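Acetyltransferase (Vibrio fischeri, PDB 3JVN) probably transfers an acyl group, most likely acetyl from acetyl-coenzyme A, to a substrate not yet identified, as a member of the GNAT acetyltransferase family. Local coordinates at residues 3-8 and 110-115; 11-16 and 45-50. One frame throughout, in Å; residues are numbered along the deposited sequence.

Contact 1 of 2, residues 3-8 and 110-115; sequences PVIRRA and MMRIEQ. With SO4 (sulfate ion), chain B.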
loop_
_atom_site.group_PDB
_atom_site.type_symbol
_atom_site.label_atom_id
_atom_site.label_comp_id
_atom_site.label_asym_id
_atom_site.label_seq_id
_atom_site.Cartn_x
_atom_site.Cartn_y
_atom_site.Cartn_z
ATOM N N PRO A 3 -23.104 -15.902 -17.197
ATOM C CA PRO A 3 -22.683 -14.572 -17.708
ATOM C C PRO A 3 -21.238 -14.602 -18.206
ATOM O O PRO A 3 -20.354 -15.121 -17.527
ATOM C CB PRO A 3 -22.824 -13.588 -16.554
ATOM C CG PRO A 3 -23.854 -14.296 -15.662
ATOM C CD PRO A 3 -23.513 -15.790 -15.785
ATOM N N VAL A 4 -21.003 -14.030 -19.385
ATOM C CA VAL A 4 -19.662 -13.984 -19.984
ATOM C C VAL A 4 -18.841 -12.761 -19.522
ATOM O O VAL A 4 -19.223 -11.614 -19.779
ATOM C CB VAL A 4 -19.748 -13.941 -21.536
ATOM C CG1 VAL A 4 -18.351 -14.026 -22.150
ATOM C CG2 VAL A 4 -20.635 -15.068 -22.036
ATOM N N ILE A 5 -17.713 -12.997 -18.857
ATOM C CA ILE A 5 -16.873 -11.894 -18.397
ATOM C C ILE A 5 -15.810 -11.560 -19.440
ATOM O O ILE A 5 -15.115 -12.446 -19.946
ATOM C CB ILE A 5 -16.182 -12.221 -17.047
ATOM C CG1 ILE A 5 -17.209 -12.236 -15.914
ATOM C CG2 ILE A 5 -15.123 -11.175 -16.736
ATOM C CD1 ILE A 5 -18.220 -13.344 -16.014
ATOM N N ARG A 6 -15.695 -10.275 -19.763
ATOM C CA ARG A 6 -14.725 -9.823 -20.757
ATOM C C ARG A 6 -14.216 -8.411 -20.520
ATOM O O ARG A 6 -14.792 -7.650 -19.745
ATOM C CB ARG A 6 -15.334 -9.895 -22.160
ATOM C CG ARG A 6 -16.765 -9.402 -22.247
ATOM C CD ARG A 6 -17.188 -9.099 -23.691
ATOM N NE ARG A 6 -16.922 -7.701 -24.035
ATOM C CZ ARG A 6 -17.860 -6.764 -24.184
ATOM N NH1 ARG A 6 -17.514 -5.519 -24.484
ATOM N NH2 ARG A 6 -19.143 -7.071 -24.065
ATOM N N ARG A 7 -13.118 -8.070 -21.183
ATOM C CA ARG A 7 -12.559 -6.736 -21.056
ATOM C C ARG A 7 -13.492 -5.809 -21.829
ATOM O O ARG A 7 -13.937 -6.133 -22.932
ATOM C CB ARG A 7 -11.157 -6.671 -21.660
ATOM C CG ARG A 7 -11.145 -6.789 -23.161
ATOM C CD ARG A 7 -9.858 -6.269 -23.753
ATOM N NE ARG A 7 -8.902 -7.326 -24.068
ATOM C CZ ARG A 7 -8.230 -8.037 -23.170
ATOM N NH1 ARG A 7 -7.382 -8.972 -23.573
ATOM N NH2 ARG A 7 -8.400 -7.814 -21.873
ATOM N N ALA A 8 -13.800 -4.662 -21.235
ATOM C CA ALA A 8 -14.681 -3.680 -21.853
ATOM C C ALA A 8 -14.099 -3.126 -23.150
ATOM O O ALA A 8 -12.923 -3.311 -23.462
ATOM C CB ALA A 8 -14.948 -2.548 -20.881
HETATM N N MSE A 110 -14.531 -10.167 -9.748
HETATM C CA MSE A 110 -13.387 -10.019 -8.858
HETATM C C MSE A 110 -12.345 -11.057 -9.251
HETATM O O MSE A 110 -11.144 -10.856 -9.071
HETATM C CB MSE A 110 -13.801 -10.264 -7.403
HETATM C CG MSE A 110 -14.406 -9.054 -6.681
HETATM SE SE MSE A 110 -13.092 -7.627 -6.367
HETATM C CE MSE A 110 -11.530 -8.759 -6.082
HETATM N N MSE A 111 -12.833 -12.176 -9.778
HETATM C CA MSE A 111 -11.991 -13.288 -10.204
HETATM C C MSE A 111 -11.169 -12.895 -11.424
HETATM O O MSE A 111 -9.989 -13.242 -11.543
HETATM C CB MSE A 111 -12.866 -14.497 -10.552
HETATM C CG MSE A 111 -12.405 -15.816 -9.931
HETATM SE SE MSE A 111 -12.589 -15.851 -7.987
HETATM C CE MSE A 111 -10.825 -15.206 -7.496
ATOM N N ARG A 112 -11.811 -12.178 -12.337
ATOM C CA ARG A 112 -11.155 -11.737 -13.555
ATOM C C ARG A 112 -10.070 -10.697 -13.251
ATOM O O ARG A 112 -8.905 -10.885 -13.607
ATOM C CB ARG A 112 -12.186 -11.139 -14.518
ATOM C CG ARG A 112 -11.604 -10.719 -15.859
ATOM C CD ARG A 112 -11.178 -11.929 -16.690
ATOM N NE ARG A 112 -10.438 -11.557 -17.896
ATOM C CZ ARG A 112 -9.273 -10.909 -17.888
ATOM N NH1 ARG A 112 -8.703 -10.553 -16.737
ATOM N NH2 ARG A 112 -8.672 -10.615 -19.033
ATOM N N ILE A 113 -10.441 -9.608 -12.582
ATOM C CA ILE A 113 -9.463 -8.574 -12.288
ATOM C C ILE A 113 -8.226 -9.094 -11.549
ATOM O O ILE A 113 -7.108 -8.616 -11.792
ATOM C CB ILE A 113 -10.098 -7.383 -11.512
ATOM C CG1 ILE A 113 -9.068 -6.246 -11.410
ATOM C CG2 ILE A 113 -10.589 -7.823 -10.139
ATOM C CD1 ILE A 113 -9.667 -4.867 -11.125
ATOM N N GLU A 114 -8.415 -10.072 -10.662
ATOM C CA GLU A 114 -7.298 -10.651 -9.913
ATOM C C GLU A 114 -6.421 -11.491 -10.844
ATOM O O GLU A 114 -5.223 -11.629 -10.625
ATOM C CB GLU A 114 -7.809 -11.535 -8.775
ATOM C CG GLU A 114 -8.652 -10.830 -7.722
ATOM C CD GLU A 114 -9.170 -11.793 -6.656
ATOM O OE1 GLU A 114 -9.976 -11.373 -5.797
ATOM O OE2 GLU A 114 -8.771 -12.977 -6.683
ATOM N N GLN A 115 -7.018 -12.055 -11.884
ATOM C CA GLN A 115 -6.248 -12.856 -12.820
ATOM C C GLN A 115 -5.176 -11.972 -13.439
ATOM O O GLN A 115 -3.993 -12.300 -13.391
ATOM C CB GLN A 115 -7.160 -13.408 -13.904
ATOM C CG GLN A 115 -6.499 -14.392 -14.842
ATOM C CD GLN A 115 -7.400 -14.726 -16.019
ATOM O OE1 GLN A 115 -7.593 -13.901 -16.914
ATOM N NE2 GLN A 115 -7.971 -15.929 -16.015
HETATM S S SO4 B . -10.905 -11.199 -21.740
HETATM O O1 SO4 B . -11.400 -9.967 -22.396
HETATM O O2 SO4 B . -9.466 -11.055 -21.459
HETATM O O3 SO4 B . -11.100 -12.342 -22.653
HETATM O O4 SO4 B . -11.649 -11.437 -20.481
#
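The Ile5 and Arg112 side chains run antiparallel, flank to flank: the CG2 methyl of Ile5 lies alongside CB and CG of the arginine, 3.7 Å from Arg112 CG. Arg112 sends CG anti to its backbone N (chi1 -177°) and bends at the second torsion (69°), which carries the guanidinium past the isoleucine to a sulfate ion. Two neighbouring corners of its edge grip the ion, Arg112 NE bonding to sulfate O4 at 2.9 Å and Arg112 NH2 to sulfate O2 at 2.6 Å, with the sulfur in the guanidinium plane. The pieces joined are strand 4-7, the first strand of the GNAT sheet, and helix 105-118, which packs on the same sheet; Arg112 also touches Tyr59 of the adjacent strand 56-62. From the strand, the backbone N of Arg7 donates to sulfate O1 at 2.8 Å, and the anion thus adds a bridge beside the direct Ile5-Arg112 packing. Sulfate O2, at the edge of Arg112, also lies over a face of the Arg7 guanidinium, a contact without a hydrogen bond. Arg7 NH2 comes to 4.0 Å from Arg112 NH2, with the anion's charge probably offsetting that of both groups. Gln115 OE1 sits over the centre of one face of the Arg112 guanidinium.

Contact 2 of 2, residues 11-16 and 45-50; sequences IDLYCL and KSIARY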
loop_
_atom_site.group_PDB
_atom_site.type_symbol
_atom_site.label_atom_id
_atom_site.label_comp_id
_atom_site.label_asym_id
_atom_site.label_seq_id
_atom_site.Cartn_x
_atom_site.Cartn_y
_atom_site.Cartn_z
ATOM N N ILE A 11 -17.164 0.401 -27.329
ATOM C CA ILE A 11 -18.567 0.168 -27.683
ATOM C C ILE A 11 -19.508 0.048 -26.484
ATOM O O ILE A 11 -20.726 0.057 -26.638
ATOM C CB ILE A 11 -18.722 -1.132 -28.523
ATOM C CG1 ILE A 11 -18.246 -2.351 -27.715
ATOM C CG2 ILE A 11 -17.907 -1.028 -29.807
ATOM C CD1 ILE A 11 -19.249 -3.512 -27.637
ATOM N N ASP A 12 -18.943 -0.063 -25.288
ATOM C CA ASP A 12 -19.755 -0.189 -24.087
ATOM C C ASP A 12 -19.806 1.117 -23.294
ATOM O O ASP A 12 -20.542 1.224 -22.310
ATOM C CB ASP A 12 -19.201 -1.305 -23.206
ATOM C CG ASP A 12 -18.971 -2.596 -23.972
ATOM O OD1 ASP A 12 -19.962 -3.213 -24.433
ATOM O OD2 ASP A 12 -17.790 -2.986 -24.107
ATOM N N LEU A 13 -19.025 2.109 -23.713
ATOM C CA LEU A 13 -19.006 3.392 -23.017
ATOM C C LEU A 13 -20.415 3.939 -22.789
ATOM O O LEU A 13 -20.708 4.527 -21.746
ATOM C CB LEU A 13 -18.160 4.417 -23.792
ATOM C CG LEU A 13 -16.639 4.218 -23.703
ATOM C CD1 LEU A 13 -15.910 5.306 -24.490
ATOM C CD2 LEU A 13 -16.208 4.242 -22.232
ATOM N N TYR A 14 -21.289 3.736 -23.767
ATOM C CA TYR A 14 -22.660 4.215 -23.661
ATOM C C TYR A 14 -23.377 3.513 -22.491
ATOM O O TYR A 14 -23.977 4.169 -21.640
ATOM C CB TYR A 14 -23.396 3.972 -24.989
ATOM C CG TYR A 14 -24.688 4.743 -25.119
ATOM C CD1 TYR A 14 -24.703 6.057 -25.605
ATOM C CD2 TYR A 14 -25.892 4.182 -24.701
ATOM C CE1 TYR A 14 -25.892 6.793 -25.666
ATOM C CE2 TYR A 14 -27.077 4.905 -24.746
ATOM C CZ TYR A 14 -27.075 6.208 -25.228
ATOM O OH TYR A 14 -28.256 6.914 -25.237
ATOM N N CYS A 15 -23.291 2.182 -22.449
ATOM C CA CYS A 15 -23.912 1.382 -21.388
ATOM C C CYS A 15 -23.316 1.753 -20.041
ATOM O O CYS A 15 -24.026 1.968 -19.052
ATOM C CB CYS A 15 -23.656 -0.106 -21.619
ATOM S SG CYS A 15 -23.899 -0.627 -23.321
ATOM N N LEU A 16 -21.992 1.814 -20.013
ATOM C CA LEU A 16 -21.281 2.139 -18.796
ATOM C C LEU A 16 -21.726 3.455 -18.161
ATOM O O LEU A 16 -21.855 3.522 -16.944
ATOM C CB LEU A 16 -19.770 2.095 -19.069
ATOM C CG LEU A 16 -19.337 0.675 -19.491
ATOM C CD1 LEU A 16 -17.834 0.593 -19.717
ATOM C CD2 LEU A 16 -19.754 -0.320 -18.399
ATOM N N LYS A 45 -12.260 11.032 -12.889
ATOM C CA LYS A 45 -11.797 10.810 -14.268
ATOM C C LYS A 45 -12.768 9.998 -15.135
ATOM O O LYS A 45 -13.163 8.883 -14.775
ATOM C CB LYS A 45 -10.439 10.093 -14.273
ATOM C CG LYS A 45 -9.213 10.986 -14.091
ATOM C CD LYS A 45 -9.215 11.736 -12.768
ATOM C CE LYS A 45 -9.899 13.084 -12.914
ATOM N NZ LYS A 45 -9.876 13.897 -11.659
ATOM N N SER A 46 -13.121 10.563 -16.287
ATOM C CA SER A 46 -14.031 9.933 -17.239
ATOM C C SER A 46 -13.899 8.417 -17.370
ATOM O O SER A 46 -12.799 7.859 -17.300
ATOM C CB SER A 46 -13.847 10.551 -18.625
ATOM O OG SER A 46 -14.385 9.697 -19.609
ATOM N N ILE A 47 -15.031 7.753 -17.573
ATOM C CA ILE A 47 -15.022 6.309 -17.740
ATOM C C ILE A 47 -14.362 5.981 -19.083
ATOM O O ILE A 47 -13.747 4.928 -19.240
ATOM C CB ILE A 47 -16.468 5.724 -17.674
ATOM C CG1 ILE A 47 -16.458 4.225 -18.000
ATOM C CG2 ILE A 47 -17.376 6.477 -18.633
ATOM C CD1 ILE A 47 -15.563 3.393 -17.115
ATOM N N ALA A 48 -14.478 6.899 -20.042
ATOM C CA ALA A 48 -13.883 6.715 -21.365
ATOM C C ALA A 48 -12.361 6.840 -21.257
ATOM O O ALA A 48 -11.623 5.936 -21.663
ATOM C CB ALA A 48 -14.428 7.747 -22.337
ATOM N N ARG A 49 -11.898 7.968 -20.715
ATOM C CA ARG A 49 -10.470 8.214 -20.519
ATOM C C ARG A 49 -9.905 7.086 -19.665
ATOM O O ARG A 49 -8.776 6.619 -19.867
ATOM C CB ARG A 49 -10.243 9.535 -19.776
ATOM C CG ARG A 49 -10.298 10.789 -20.627
ATOM C CD ARG A 49 -9.956 11.987 -19.754
ATOM N NE ARG A 49 -9.756 13.213 -20.521
ATOM C CZ ARG A 49 -9.301 14.352 -19.998
ATOM N NH1 ARG A 49 -9.147 15.426 -20.763
ATOM N NH2 ARG A 49 -8.991 14.422 -18.702
ATOM N N TYR A 50 -10.707 6.673 -18.686
ATOM C CA TYR A 50 -10.336 5.597 -17.776
ATOM C C TYR A 50 -10.085 4.328 -18.572
ATOM O O TYR A 50 -9.075 3.654 -18.400
ATOM C CB TYR A 50 -11.467 5.342 -16.780
ATOM C CG TYR A 50 -11.067 4.464 -15.611
ATOM C CD1 TYR A 50 -10.973 3.071 -15.748
ATOM C CD2 TYR A 50 -10.753 5.033 -14.373
ATOM C CE1 TYR A 50 -10.569 2.267 -14.675
ATOM C CE2 TYR A 50 -10.349 4.251 -13.306
ATOM C CZ TYR A 50 -10.262 2.869 -13.459
ATOM O OH TYR A 50 -9.873 2.106 -12.383
#
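The starts of two helices that follow the first strand of the GNAT fold, 13-30 and 47-52, meet here through aliphatic side chains. Leu13 reaches across with both branches: its CD1 comes to 3.6 Å from Ala48 CB, and its CD2 lies 3.5 Å from Ala48 CA, so the fork of the leucine is set against the small alanine and the main chain beside it. Ile47 approaches from the other helix with CG1 anti to its backbone N (chi1 174°), and that branch meets Leu13 CD2 at 4.2 Å and Leu16 CB at 4.1 Å. Leu13 and Leu16, one turn apart, thus both contact this isoleucine. Next to it, Ser46 is the N-cap of helix 47-52: its OG accepts from Ala48 N at 2.8 Å and, more nearly straight, from Arg49 N (162°), tying down two amides of the first turn that carries Ile47 and Ala48. Ile47 also packs on Asn17 and Met20 further along helix 13-30. The pair lies on one face of the sheet, Leu16 against Val60 and Tyr50 against Cys56 of strand 56-62, with Tyr50 OH hydrogen-bonded to Asp92 OD1 of strand 86-96.

In the fold
The two contacts lie about 17 Å apart, centre to centre, and both segments of contact 2 fall between those of contact 1 in the sequence. Strand 4-7 is followed, after a short connection, by helix 13-30, and a salt bridge of 2.6 Å from Arg6 NH1 to Asp12 OD2 ties the two together. Strand 56-62 separates the contacts: Met57 and Tyr59 meet helix 105-118, whereas Cys56 and Val60 meet contact 2, which places them on opposite faces of the sheet, as in the GNAT fold. In GNAT enzymes the loop before the helix equivalent to 105-118 binds the acetyl-CoA pyrophosphate; the sulfate sits instead at Arg7 and Arg112, well inside that helix, and cannot by itself mark the cofactor site.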